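Long-range contacts in Orf11 (Staphylococcus phage P68, PDB 6O43), which is a potential lysin that probably helps to break down the staphylococcal cell wall during phage infection: residues 5-10 with 174-179; 13-18 with 57-62; 21-26 with 46-51; 110-115 with 125-130; 119-124 with 166-171. All blocks are in the same frame, centred on the assembly; numbering follows the deposited sequence. Where two conformers were deposited one is given.

Contact 1: 5-10 with 174-179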
# COMPACT_ATOMS: atom_id res chain seq x y z
N GLU A 5 15.02 -1.56 -5.86
CA GLU A 5 15.49 -0.75 -4.74
C GLU A 5 14.39 0.15 -4.21
O GLU A 5 14.24 0.32 -2.99
CB GLU A 5 16.71 0.07 -5.18
CG GLU A 5 17.23 1.05 -4.15
CD GLU A 5 18.47 1.78 -4.64
OE1 GLU A 5 19.18 1.21 -5.50
OE2 GLU A 5 18.73 2.91 -4.18
N LYS A 6 13.59 0.75 -5.10
CA LYS A 6 12.47 1.56 -4.66
C LYS A 6 11.39 0.71 -4.00
O LYS A 6 10.84 1.09 -2.96
CB LYS A 6 11.89 2.35 -5.84
CG LYS A 6 12.85 3.39 -6.39
CD LYS A 6 12.15 4.40 -7.30
CE LYS A 6 11.94 3.85 -8.70
NZ LYS A 6 12.10 4.93 -9.72
N ILE A 7 11.08 -0.45 -4.59
CA ILE A 7 10.13 -1.36 -3.98
C ILE A 7 10.60 -1.76 -2.59
O ILE A 7 9.83 -1.73 -1.62
CB ILE A 7 9.91 -2.60 -4.87
CG1 ILE A 7 9.24 -2.20 -6.19
CG2 ILE A 7 9.10 -3.66 -4.14
CD1 ILE A 7 9.40 -3.23 -7.29
N ASP A 8 11.87 -2.16 -2.47
CA ASP A 8 12.40 -2.60 -1.18
C ASP A 8 12.27 -1.51 -0.13
O ASP A 8 11.73 -1.75 0.96
CB ASP A 8 13.86 -3.03 -1.34
CG ASP A 8 14.01 -4.38 -2.01
OD1 ASP A 8 12.99 -5.04 -2.26
OD2 ASP A 8 15.16 -4.77 -2.29
N LYS A 9 12.76 -0.31 -0.43
CA LYS A 9 12.62 0.79 0.52
C LYS A 9 11.16 1.00 0.91
O LYS A 9 10.86 1.27 2.08
CB LYS A 9 13.20 2.07 -0.07
CG LYS A 9 14.69 2.00 -0.39
CD LYS A 9 15.23 3.34 -0.85
N PHE A 10 10.25 0.85 -0.05
CA PHE A 10 8.84 1.12 0.22
C PHE A 10 8.22 0.03 1.10
O PHE A 10 7.67 0.32 2.16
CB PHE A 10 8.08 1.26 -1.10
CG PHE A 10 6.68 1.78 -0.94
CD1 PHE A 10 6.45 3.13 -0.80
CD2 PHE A 10 5.60 0.91 -0.94
CE1 PHE A 10 5.16 3.62 -0.66
CE2 PHE A 10 4.31 1.39 -0.80
CZ PHE A 10 4.09 2.75 -0.66
N TYR A 174 -0.97 -7.51 -13.58
CA TYR A 174 -1.29 -6.84 -12.33
C TYR A 174 -0.36 -5.65 -12.13
O TYR A 174 0.81 -5.68 -12.52
CB TYR A 174 -1.15 -7.79 -11.14
CG TYR A 174 -2.01 -9.04 -11.21
CD1 TYR A 174 -3.31 -9.04 -10.72
CD2 TYR A 174 -1.52 -10.21 -11.76
CE1 TYR A 174 -4.10 -10.18 -10.78
CE2 TYR A 174 -2.29 -11.35 -11.82
CZ TYR A 174 -3.58 -11.34 -11.33
OH TYR A 174 -4.36 -12.47 -11.40
N GLY A 175 -0.90 -4.59 -11.53
CA GLY A 175 -0.08 -3.45 -11.18
C GLY A 175 0.79 -3.74 -9.97
O GLY A 175 0.61 -4.72 -9.25
N ASN A 176 1.77 -2.86 -9.75
CA ASN A 176 2.63 -2.95 -8.58
C ASN A 176 2.35 -1.78 -7.66
O ASN A 176 2.81 -0.65 -7.92
CB ASN A 176 4.11 -2.98 -8.98
CG ASN A 176 5.03 -3.26 -7.80
OD1 ASN A 176 4.73 -2.90 -6.66
ND2 ASN A 176 6.16 -3.91 -8.07
N PRO A 177 1.60 -1.97 -6.57
CA PRO A 177 1.30 -0.83 -5.68
C PRO A 177 2.53 -0.29 -4.98
O PRO A 177 2.59 0.92 -4.71
CB PRO A 177 0.29 -1.42 -4.69
CG PRO A 177 0.58 -2.91 -4.69
CD PRO A 177 0.99 -3.23 -6.10
N PHE A 178 3.52 -1.13 -4.69
CA PHE A 178 4.70 -0.66 -3.98
C PHE A 178 5.56 0.23 -4.87
O PHE A 178 6.04 1.28 -4.43
CB PHE A 178 5.51 -1.85 -3.46
CG PHE A 178 4.69 -2.88 -2.75
CD1 PHE A 178 3.92 -2.53 -1.65
CD2 PHE A 178 4.69 -4.20 -3.16
CE1 PHE A 178 3.15 -3.47 -0.98
CE2 PHE A 178 3.93 -5.16 -2.50
CZ PHE A 178 3.16 -4.79 -1.41
N LEU A 179 5.77 -0.17 -6.12
CA LEU A 179 6.53 0.67 -7.04
C LEU A 179 5.78 1.96 -7.35
O LEU A 179 6.36 3.05 -7.30
CB LEU A 179 6.84 -0.09 -8.33
CG LEU A 179 7.65 0.68 -9.37
CD1 LEU A 179 8.97 1.16 -8.77
CD2 LEU A 179 7.90 -0.16 -10.61
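Ile7 reaches across to Asn176, Phe178 and Leu179. From its CB the two branches part. Ile7 CG2 goes to the CB of Phe178, 4.1 Å away, and the two side chains cross at about a right angle. Ile7 CG1 lies anti to the carbonyl carbon (chi1 -66°) and packs on the CB of Leu179 at 3.8 Å. At the tip, CD1 of Ile7 touches the amide nitrogen ND2 of Asn176 at 3.4 Å. This ND2 is hydrogen-bonded to the backbone O of Ala157. The other end of the amide works on the helix itself. Asn176 is the N-cap of helix 177-187, and its OD1 accepts from Leu179 N at 3.0 Å. The N-H points almost straight at OD1 (168°), yet the donor sits well above the carbonyl plane of the amide. The contact thus joins the N-terminal helix 3-11 to the first turn of helix 177-187, two helices far apart in sequence. One turn after Ile7, the Phe10 ring lies against the same turn. Phe178 O stands 3.5 Å above one face of the Phe10 ring, toward the rim, while Phe178 CD1 meets the ring at its edge, in plane. Leu63 and Tyr67 of helix 61-71 also touch Phe10. Lys6 meets Leu179 through its aliphatic part, CE to CD1 at 4.0 Å, and its NZ makes a weak hydrogen bond to Asn183 OD1.

Contact 2: 13-18 with 57-62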
# COMPACT_ATOMS: atom_id res chain seq x y z
N SER A 13 9.16 0.06 4.83
CA SER A 13 8.85 1.21 5.68
C SER A 13 7.68 0.89 6.60
O SER A 13 6.84 0.03 6.32
CB SER A 13 8.52 2.43 4.83
OG SER A 13 9.57 2.71 3.91
N TYR A 14 7.62 1.62 7.72
CA TYR A 14 6.46 1.53 8.60
C TYR A 14 5.27 2.25 7.97
O TYR A 14 5.43 3.22 7.23
CB TYR A 14 6.77 2.15 9.96
CG TYR A 14 7.86 1.44 10.73
CD1 TYR A 14 7.67 0.16 11.23
CD2 TYR A 14 9.08 2.06 10.97
CE1 TYR A 14 8.66 -0.49 11.94
CE2 TYR A 14 10.08 1.42 11.68
CZ TYR A 14 9.86 0.14 12.17
OH TYR A 14 10.85 -0.50 12.88
N ILE A 15 4.06 1.74 8.25
CA ILE A 15 2.87 2.34 7.67
C ILE A 15 2.59 3.74 8.20
O ILE A 15 1.72 4.43 7.66
CB ILE A 15 1.61 1.48 7.91
CG1 ILE A 15 1.41 1.20 9.40
CG2 ILE A 15 1.67 0.19 7.09
CD1 ILE A 15 -0.01 0.77 9.75
N ASN A 16 3.31 4.19 9.24
CA ASN A 16 3.14 5.53 9.77
C ASN A 16 4.26 6.47 9.32
O ASN A 16 4.43 7.55 9.90
CB ASN A 16 3.04 5.49 11.30
CG ASN A 16 4.36 5.18 11.97
OD1 ASN A 16 5.34 4.80 11.32
ND2 ASN A 16 4.40 5.32 13.29
N ASP A 17 5.02 6.07 8.31
CA ASP A 17 6.10 6.89 7.76
C ASP A 17 5.50 7.94 6.83
O ASP A 17 4.80 7.60 5.87
CB ASP A 17 7.09 6.00 7.02
CG ASP A 17 8.36 6.74 6.61
OD1 ASP A 17 8.33 7.98 6.50
OD2 ASP A 17 9.38 6.05 6.40
N ASP A 18 5.76 9.23 7.10
CA ASP A 18 5.22 10.28 6.25
C ASP A 18 6.08 10.55 5.02
O ASP A 18 5.68 11.37 4.18
CB ASP A 18 5.02 11.58 7.05
CG ASP A 18 6.27 12.04 7.77
OD1 ASP A 18 7.34 12.14 7.13
OD2 ASP A 18 6.18 12.32 8.98
N ILE A 57 -4.90 7.33 13.91
CA ILE A 57 -5.05 5.90 14.12
C ILE A 57 -3.73 5.17 13.94
O ILE A 57 -3.50 4.11 14.54
CB ILE A 57 -6.14 5.35 13.19
CG1 ILE A 57 -7.52 5.81 13.68
CG2 ILE A 57 -6.05 3.83 13.09
CD1 ILE A 57 -8.62 5.66 12.65
N GLY A 58 -2.83 5.69 13.11
CA GLY A 58 -1.51 5.10 12.95
C GLY A 58 -1.10 4.86 11.51
O GLY A 58 -0.09 4.21 11.26
N VAL A 59 -1.88 5.38 10.56
CA VAL A 59 -1.56 5.27 9.14
C VAL A 59 -1.07 6.62 8.66
O VAL A 59 -1.74 7.64 8.86
CB VAL A 59 -2.78 4.81 8.32
CG1 VAL A 59 -2.52 5.00 6.83
CG2 VAL A 59 -3.10 3.35 8.62
N SER A 60 0.09 6.63 8.01
CA SER A 60 0.66 7.88 7.53
C SER A 60 -0.27 8.51 6.50
O SER A 60 -0.73 7.82 5.58
CB SER A 60 2.04 7.64 6.93
OG SER A 60 2.04 7.82 5.52
N PRO A 61 -0.58 9.81 6.62
CA PRO A 61 -1.36 10.46 5.56
C PRO A 61 -0.74 10.31 4.19
O PRO A 61 -1.47 10.23 3.19
CB PRO A 61 -1.39 11.93 6.01
CG PRO A 61 -1.18 11.88 7.49
CD PRO A 61 -0.27 10.71 7.74
N THR A 62 0.59 10.25 4.10
CA THR A 62 1.25 10.08 2.81
C THR A 62 0.90 8.73 2.19
O THR A 62 0.55 8.65 1.01
CB THR A 62 2.76 10.23 2.98
OG1 THR A 62 3.06 11.49 3.60
CG2 THR A 62 3.45 10.16 1.62
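Ser60 bonds to the 13-18 loop twice. Its backbone N donates to Ile15 O at 2.8 Å, nearly straight (169°) and on a lone pair in the carbonyl plane. Its side-chain OG donates to Asp17 O, also at 2.8 Å, but from above that carbonyl plane. Thr62 adds a third bond, OG1 to Asp18 O at 2.7 Å, with the donor tilted from the plane. OG1 of Thr62 lies anti to its own carbonyl carbon (chi1 -55°), on the side of this acceptor. Three backbone oxygens of the loop are thus satisfied by Ser60 and Thr62. Ser60 is also the N-cap of helix 61-71, where its OG accepts from Leu63 N. Across from it, Tyr14 to Asp17 form a type I beta turn, closed by Asp17 N to Tyr14 O at 3.1 Å. Gly58 leaves helix 44-57 with positive phi, and its O comes to 3.4 Å from the CB of Asn16. On the apolar side, Ile15 CD1 meets Val59 CG2 at 4.2 Å. Further out, Asn16 OD1 accepts from Ser198 N in the C-terminal tail, and Asp17 OD1 from Phe19 N.

Contact 3: 21-26 with 46-51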
# COMPACT_ATOMS: atom_id res chain seq x y z
N LEU A 21 6.59 14.17 3.66
CA LEU A 21 5.50 14.99 3.14
C LEU A 21 4.50 15.27 4.25
O LEU A 21 4.18 14.38 5.04
CB LEU A 21 4.81 14.31 1.96
CG LEU A 21 5.65 14.06 0.71
CD1 LEU A 21 4.92 13.14 -0.26
CD2 LEU A 21 6.00 15.38 0.04
N THR A 22 4.00 16.50 4.29
CA THR A 22 3.02 16.91 5.28
C THR A 22 1.62 16.89 4.68
O THR A 22 1.43 16.78 3.46
CB THR A 22 3.33 18.32 5.80
OG1 THR A 22 2.80 19.28 4.88
CG2 THR A 22 4.83 18.52 5.94
N ILE A 23 0.62 17.00 5.56
CA ILE A 23 -0.76 17.04 5.10
C ILE A 23 -1.01 18.28 4.25
O ILE A 23 -1.75 18.22 3.26
CB ILE A 23 -1.72 16.98 6.31
CG1 ILE A 23 -1.75 15.56 6.89
CG2 ILE A 23 -3.12 17.43 5.90
CD1 ILE A 23 -2.67 15.39 8.08
N ASP A 24 -0.39 19.40 4.60
CA ASP A 24 -0.49 20.60 3.77
C ASP A 24 0.00 20.33 2.36
O ASP A 24 -0.65 20.72 1.38
CB ASP A 24 0.30 21.75 4.40
CG ASP A 24 -0.45 22.44 5.51
OD1 ASP A 24 -1.69 22.32 5.56
OD2 ASP A 24 0.20 23.12 6.34
N GLN A 25 1.15 19.67 2.23
CA GLN A 25 1.67 19.34 0.91
C GLN A 25 0.79 18.32 0.20
O GLN A 25 0.69 18.34 -1.03
CB GLN A 25 3.10 18.83 1.02
CG GLN A 25 4.08 19.89 1.51
CD GLN A 25 5.39 19.29 2.01
OE1 GLN A 25 5.39 18.43 2.89
NE2 GLN A 25 6.50 19.75 1.45
N LEU A 26 0.13 17.44 0.96
CA LEU A 26 -0.63 16.35 0.35
C LEU A 26 -1.95 16.85 -0.24
O LEU A 26 -2.35 16.41 -1.33
CB LEU A 26 -0.89 15.25 1.38
CG LEU A 26 0.30 14.36 1.76
CD1 LEU A 26 -0.09 13.39 2.88
CD2 LEU A 26 0.81 13.60 0.55
N LYS A 46 -12.62 18.60 4.15
CA LYS A 46 -12.93 17.19 4.33
C LYS A 46 -11.72 16.31 4.07
O LYS A 46 -11.51 15.30 4.75
CB LYS A 46 -14.10 16.79 3.43
CG LYS A 46 -15.43 17.42 3.85
CD LYS A 46 -16.59 16.91 3.01
CE LYS A 46 -17.92 17.38 3.59
NZ LYS A 46 -19.09 16.99 2.76
N ILE A 47 -10.89 16.68 3.09
CA ILE A 47 -9.65 15.94 2.85
C ILE A 47 -8.76 15.98 4.08
O ILE A 47 -8.24 14.95 4.53
CB ILE A 47 -8.93 16.49 1.60
CG1 ILE A 47 -9.78 16.26 0.35
CG2 ILE A 47 -7.57 15.85 1.45
CD1 ILE A 47 -9.19 16.89 -0.91
N ARG A 48 -8.59 17.17 4.66
CA ARG A 48 -7.82 17.30 5.89
C ARG A 48 -8.42 16.47 7.01
O ARG A 48 -7.70 15.84 7.79
CB ARG A 48 -7.74 18.76 6.33
CG ARG A 48 -6.81 19.58 5.50
CD ARG A 48 -6.92 21.06 5.86
NE ARG A 48 -6.27 21.86 4.84
CZ ARG A 48 -4.95 21.99 4.73
NH1 ARG A 48 -4.15 21.38 5.60
NH2 ARG A 48 -4.44 22.73 3.76
N GLN A 49 -9.75 16.52 7.15
CA GLN A 49 -10.43 15.71 8.15
C GLN A 49 -10.06 14.24 8.01
O GLN A 49 -9.75 13.56 9.00
CB GLN A 49 -11.94 15.91 8.03
CG GLN A 49 -12.75 15.29 9.14
CD GLN A 49 -14.23 15.25 8.80
OE1 GLN A 49 -14.61 15.26 7.62
NE2 GLN A 49 -15.07 15.21 9.82
N VAL A 50 -10.06 13.73 6.78
CA VAL A 50 -9.74 12.33 6.54
C VAL A 50 -8.28 12.04 6.88
O VAL A 50 -7.98 11.11 7.63
CB VAL A 50 -10.06 11.96 5.08
CG1 VAL A 50 -9.43 10.63 4.72
CG2 VAL A 50 -11.56 11.93 4.86
N LEU A 51 -7.36 12.84 6.34
CA LEU A 51 -5.94 12.59 6.57
C LEU A 51 -5.59 12.68 8.05
O LEU A 51 -4.86 11.84 8.58
CB LEU A 51 -5.11 13.57 5.75
CG LEU A 51 -5.30 13.39 4.24
CD1 LEU A 51 -4.43 14.37 3.46
CD2 LEU A 51 -5.00 11.95 3.84
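Ile23 and Leu51 make the close apolar part of this contact between helix 23-30 and helix 44-57. The two side chains slide past each other in opposite directions. Ile23 CD1 packs on the CB of Leu51 at 3.8 Å, and its other branch, CG2, meets Leu51 CD1 at 4.1 Å. Leu51 CD1 also touches the CB of Leu26 at 4.2 Å, so CD1 of Leu51 meets both Ile23 and Leu26 of helix 23-30. Leu51 and Leu26 are buried, and Pro61 of helix 61-71 touches both.

The other side is open to solvent. There Asp24 and Arg48 form a salt bridge. Arg48 CG is anti to the carbonyl carbon (chi1 -74°), and the chain then runs extended to NE. Arg48 NH1 donates to Asp24 OD1 at 2.6 Å, with OD1 near the guanidinium plane. A second bond, Arg48 NH2 to Asp24 OD1 at 3.3 Å, is weak. Only OD1 takes part in these bonds, and the carboxylate and guanidinium planes are 72° apart. Thr22 and Gln25 close the start of helix 23-30 with a capping box: Gln25 N donates to Thr22 OG1 at 3.1 Å, and Thr22 N to Gln25 OE1 at 2.8 Å. The ion pair engages one carboxylate oxygen at an exposed edge, so solvent probably screens it. Asp24 lies in the first turn of helix 23-30, where the helix dipole would probably favour a negative charge.

Contact 4: 110-115 with 125-130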
# COMPACT_ATOMS: atom_id res chain seq x y z
N PRO A 110 4.94 -15.17 2.64
CA PRO A 110 4.58 -14.77 1.28
C PRO A 110 3.77 -15.86 0.58
O PRO A 110 3.85 -17.04 0.91
CB PRO A 110 5.93 -14.55 0.59
CG PRO A 110 6.90 -14.28 1.73
CD PRO A 110 6.40 -15.18 2.84
N SER A 111 2.98 -15.42 -0.39
CA SER A 111 2.10 -16.28 -1.17
C SER A 111 2.59 -16.26 -2.62
O SER A 111 2.41 -15.27 -3.32
CB SER A 111 0.65 -15.82 -1.07
OG SER A 111 -0.14 -16.38 -2.09
N TRP A 112 3.21 -17.36 -3.06
CA TRP A 112 3.94 -17.35 -4.32
C TRP A 112 3.09 -17.76 -5.52
O TRP A 112 3.55 -17.58 -6.65
CB TRP A 112 5.17 -18.25 -4.21
CG TRP A 112 6.13 -17.77 -3.18
CD1 TRP A 112 6.34 -18.29 -1.93
CD2 TRP A 112 7.00 -16.63 -3.28
NE1 TRP A 112 7.30 -17.56 -1.27
CE2 TRP A 112 7.71 -16.53 -2.07
CE3 TRP A 112 7.24 -15.69 -4.29
CZ2 TRP A 112 8.66 -15.53 -1.84
CZ3 TRP A 112 8.18 -14.70 -4.06
CH2 TRP A 112 8.87 -14.63 -2.85
N TYR A 113 1.88 -18.28 -5.32
CA TYR A 113 1.02 -18.62 -6.43
C TYR A 113 -0.41 -18.21 -6.13
O TYR A 113 -0.83 -18.14 -4.97
CB TYR A 113 1.08 -20.12 -6.77
CG TYR A 113 0.47 -21.03 -5.73
CD1 TYR A 113 1.22 -21.49 -4.65
CD2 TYR A 113 -0.85 -21.45 -5.83
CE1 TYR A 113 0.67 -22.33 -3.70
CE2 TYR A 113 -1.41 -22.29 -4.89
CZ TYR A 113 -0.64 -22.73 -3.82
OH TYR A 113 -1.19 -23.56 -2.88
N ASP A 114 -1.16 -17.95 -7.20
CA ASP A 114 -2.55 -17.51 -7.10
C ASP A 114 -3.43 -18.72 -6.78
O ASP A 114 -3.68 -19.56 -7.65
CB ASP A 114 -2.98 -16.84 -8.41
CG ASP A 114 -4.44 -16.42 -8.41
OD1 ASP A 114 -5.14 -16.64 -7.40
OD2 ASP A 114 -4.88 -15.86 -9.44
N ALA A 115 -3.91 -18.79 -5.54
CA ALA A 115 -4.73 -19.92 -5.11
C ALA A 115 -5.98 -20.10 -5.96
O ALA A 115 -6.61 -21.16 -5.88
CB ALA A 115 -5.12 -19.75 -3.64
N ASP A 125 14.83 -20.50 -5.68
CA ASP A 125 15.75 -19.63 -4.95
C ASP A 125 15.15 -18.25 -4.72
O ASP A 125 15.48 -17.58 -3.74
CB ASP A 125 17.08 -19.53 -5.69
CG ASP A 125 17.90 -20.80 -5.58
OD1 ASP A 125 17.40 -21.79 -5.00
OD2 ASP A 125 19.06 -20.82 -6.05
N VAL A 126 14.26 -17.80 -5.61
CA VAL A 126 13.55 -16.55 -5.38
C VAL A 126 12.60 -16.69 -4.20
O VAL A 126 12.51 -15.80 -3.34
CB VAL A 126 12.81 -16.10 -6.66
CG1 VAL A 126 11.77 -15.05 -6.32
CG2 VAL A 126 13.80 -15.56 -7.68
N GLN A 127 11.86 -17.81 -4.14
CA GLN A 127 10.98 -18.05 -3.01
C GLN A 127 11.77 -18.08 -1.70
O GLN A 127 11.33 -17.51 -0.69
CB GLN A 127 10.22 -19.36 -3.20
CG GLN A 127 9.25 -19.36 -4.38
CD GLN A 127 8.44 -20.65 -4.47
OE1 GLN A 127 7.94 -21.15 -3.46
NE2 GLN A 127 8.32 -21.19 -5.67
N ARG A 128 12.93 -18.74 -1.71
CA ARG A 128 13.76 -18.79 -0.52
C ARG A 128 14.14 -17.40 -0.04
O ARG A 128 13.99 -17.07 1.15
CB ARG A 128 15.02 -19.62 -0.80
CG ARG A 128 14.76 -21.12 -0.88
CD ARG A 128 15.93 -21.85 -1.52
NE ARG A 128 17.21 -21.20 -1.28
CZ ARG A 128 17.81 -21.13 -0.10
NH1 ARG A 128 17.24 -21.68 0.97
NH2 ARG A 128 18.98 -20.52 0.03
N LYS A 129 14.63 -16.56 -0.95
CA LYS A 129 15.02 -15.20 -0.56
C LYS A 129 13.83 -14.42 -0.04
O LYS A 129 13.93 -13.73 0.98
CB LYS A 129 15.67 -14.50 -1.75
CG LYS A 129 16.98 -15.15 -2.18
CD LYS A 129 17.40 -14.71 -3.57
CE LYS A 129 18.56 -15.56 -4.07
NZ LYS A 129 19.65 -15.62 -3.06
N GLY A 130 12.68 -14.52 -0.72
CA GLY A 130 11.50 -13.81 -0.27
C GLY A 130 11.00 -14.30 1.08
O GLY A 130 10.71 -13.50 1.98
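Gln127 lies over the indole of Trp112, and its NE2 is tied by a hydrogen bond to Val122 O. That bond helps to fix the amide, with OE1 near the rim of the ring. Gln127 CG is anti to the carbonyl carbon (chi1 -65°), which places it over the indole. Gln127 CG stands 3.7 Å from the centre of the five-membered ring of Trp112, only 11° off the normal, which is a CH-pi contact. Gln127 OE1 comes to 3.6 Å from Trp112 CD1, and the amide plane is turned 32° from the ring. The opposite face of the indole is taken by Pro110 CB from its own segment. Helix backbone meets the six-membered ring: Trp112 CZ2 is 3.5 Å from Gln127 O, and Gly130 CA is at the ring edge, 3.7 Å from CZ2. Gly130 has no side chain, which lets the indole come in close to the helix here. Trp112 NE1 is hydrogen-bonded to Asn131 OD1, which helps to fix the rotation of the ring. A tryptophan layered between a proline and a glutamine chain thus joins the 110-115 loop to helix 124-136 within this all-helical fold.

Contact 5: 119-124 with 166-171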
# COMPACT_ATOMS: atom_id res chain seq x y z
N VAL A 119 -0.75 -21.38 -10.93
CA VAL A 119 0.38 -21.55 -11.83
C VAL A 119 1.64 -21.42 -10.98
O VAL A 119 1.95 -20.33 -10.49
CB VAL A 119 0.39 -20.52 -12.97
CG1 VAL A 119 1.61 -20.75 -13.86
CG2 VAL A 119 -0.89 -20.60 -13.78
N HIS A 120 2.35 -22.53 -10.80
CA HIS A 120 3.61 -22.53 -10.07
C HIS A 120 4.72 -22.13 -11.04
O HIS A 120 5.06 -22.88 -11.95
CB HIS A 120 3.89 -23.90 -9.46
CG HIS A 120 2.79 -24.41 -8.58
ND1 HIS A 120 2.47 -23.83 -7.37
CD2 HIS A 120 1.93 -25.44 -8.74
CE1 HIS A 120 1.46 -24.48 -6.82
NE2 HIS A 120 1.12 -25.47 -7.63
N PHE A 121 5.29 -20.94 -10.83
CA PHE A 121 6.32 -20.44 -11.73
C PHE A 121 7.45 -19.68 -11.04
O PHE A 121 8.48 -19.46 -11.69
CB PHE A 121 5.71 -19.53 -12.80
CG PHE A 121 5.15 -18.24 -12.25
CD1 PHE A 121 5.96 -17.12 -12.13
CD2 PHE A 121 3.83 -18.16 -11.85
CE1 PHE A 121 5.45 -15.93 -11.62
CE2 PHE A 121 3.32 -16.97 -11.34
CZ PHE A 121 4.13 -15.86 -11.22
N VAL A 122 7.30 -19.25 -9.80
CA VAL A 122 8.37 -18.46 -9.18
C VAL A 122 9.55 -19.37 -8.86
O VAL A 122 9.38 -20.41 -8.20
CB VAL A 122 7.86 -17.76 -7.92
CG1 VAL A 122 8.97 -16.94 -7.29
CG2 VAL A 122 6.67 -16.87 -8.25
N PRO A 123 10.76 -19.03 -9.32
CA PRO A 123 11.92 -19.88 -9.07
C PRO A 123 12.10 -20.16 -7.58
O PRO A 123 11.78 -19.34 -6.73
CB PRO A 123 13.09 -19.07 -9.64
CG PRO A 123 12.46 -18.24 -10.71
CD PRO A 123 11.09 -17.89 -10.20
N GLN A 124 12.63 -21.35 -7.29
CA GLN A 124 12.77 -21.79 -5.90
C GLN A 124 13.68 -20.86 -5.11
O GLN A 124 13.35 -20.45 -3.99
CB GLN A 124 13.29 -23.23 -5.86
CG GLN A 124 13.10 -23.91 -4.52
CD GLN A 124 11.65 -23.91 -4.07
OE1 GLN A 124 10.75 -24.28 -4.84
NE2 GLN A 124 11.41 -23.48 -2.84
N ALA A 166 1.32 -10.88 -17.33
CA ALA A 166 0.50 -11.99 -17.79
C ALA A 166 1.34 -13.11 -18.39
O ALA A 166 0.98 -14.29 -18.28
CB ALA A 166 -0.53 -11.50 -18.81
N SER A 167 2.47 -12.77 -19.02
CA SER A 167 3.33 -13.79 -19.61
C SER A 167 3.83 -14.79 -18.58
O SER A 167 4.17 -15.92 -18.94
CB SER A 167 4.51 -13.13 -20.32
OG SER A 167 4.95 -11.97 -19.63
N TYR A 168 3.86 -14.42 -17.30
CA TYR A 168 4.35 -15.29 -16.24
C TYR A 168 3.22 -15.94 -15.46
O TYR A 168 3.16 -17.17 -15.37
CB TYR A 168 5.28 -14.50 -15.30
CG TYR A 168 6.66 -14.29 -15.87
CD1 TYR A 168 6.91 -13.29 -16.80
CD2 TYR A 168 7.73 -15.10 -15.47
CE1 TYR A 168 8.17 -13.10 -17.32
CE2 TYR A 168 9.00 -14.91 -15.99
CZ TYR A 168 9.21 -13.91 -16.91
OH TYR A 168 10.47 -13.72 -17.43
N ASN A 169 2.32 -15.14 -14.88
CA ASN A 169 1.24 -15.70 -14.08
C ASN A 169 0.11 -16.30 -14.91
O ASN A 169 -0.72 -17.03 -14.36
CB ASN A 169 0.67 -14.64 -13.13
CG ASN A 169 -0.09 -13.54 -13.86
OD1 ASN A 169 -1.09 -13.80 -14.54
ND2 ASN A 169 0.37 -12.30 -13.71
N LYS A 170 0.06 -16.02 -16.21
CA LYS A 170 -0.85 -16.64 -17.17
C LYS A 170 -2.31 -16.26 -16.95
O LYS A 170 -3.20 -16.92 -17.51
CB LYS A 170 -0.73 -18.17 -17.15
CG LYS A 170 0.69 -18.68 -17.36
CD LYS A 170 1.30 -18.14 -18.64
CE LYS A 170 2.47 -19.01 -19.09
NZ LYS A 170 3.10 -18.49 -20.34
N VAL A 171 -2.59 -15.23 -16.15
CA VAL A 171 -3.96 -14.78 -15.90
C VAL A 171 -4.19 -13.37 -16.41
O VAL A 171 -5.22 -13.09 -17.04
CB VAL A 171 -4.31 -14.88 -14.40
CG1 VAL A 171 -5.57 -14.07 -14.10
CG2 VAL A 171 -4.51 -16.33 -14.00
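Phe121 carries the ring contacts with Tyr168 and Asn169. One face lies under the backbone: Tyr168 O stands 3.7 Å above the Phe121 ring plane, toward the rim, and Asn169 N is over the same face. Val122 CG2 is on the opposite face. Phe121 CG sits between its backbone N and carbonyl carbon (chi1 67°), which turns it toward the end of helix 166-169. A second backbone carbonyl, Asn169 O, is met by Val119 CG2 at 3.6 Å. Apolar touches follow. Phe121 CE1 meets Tyr168 CB at 4.0 Å, and Phe121 CE2 meets Asn169 CA at 3.7 Å. The Val119 side chain crosses that of Lys170 at about a right angle, its CG2 4.2 Å from Lys170 CB. No hydrogen bond crosses between the segments. The polar bonds instead shape the 166-171 turn. Asn169 OD1 accepts from Val171 N at 2.6 Å, in the carbonyl plane, as an Asx turn. Asn169 ND2 donates to Gly163 O and Gln172 O. Lys170 leaves the helix with positive phi, and its NZ bonds back to Ser167 O at 3.1 Å. The contact lies at the surface, where the loop leading into helix 124-136 meets the short helix 166-169. Trp156 of helix 152-159 touches both Phe121 and Asn169.

Overall arrangement
The five contacts spread along an all-helical single chain. Contacts 2 and 3 lie on one side of its centre, with their own centres about 13 Å apart, and touch where Pro61 and Thr62 meet Leu26. Contacts 4 and 5 lie on the other side, centres about 11 Å apart, sharing the loop that leads into helix 124-136. Contact 3 is nested inside the loop closed by contact 2, whereas the segments of contacts 4 and 5 alternate. Contact 1 encloses all the others along the chain, and Tyr174 touches contacts 4 and 5. The N-terminal helix and helix 177-187 thus meet between the two pairs of contacts. Contacts 3 and 5, the pair farthest apart, have centres about 39 Å apart.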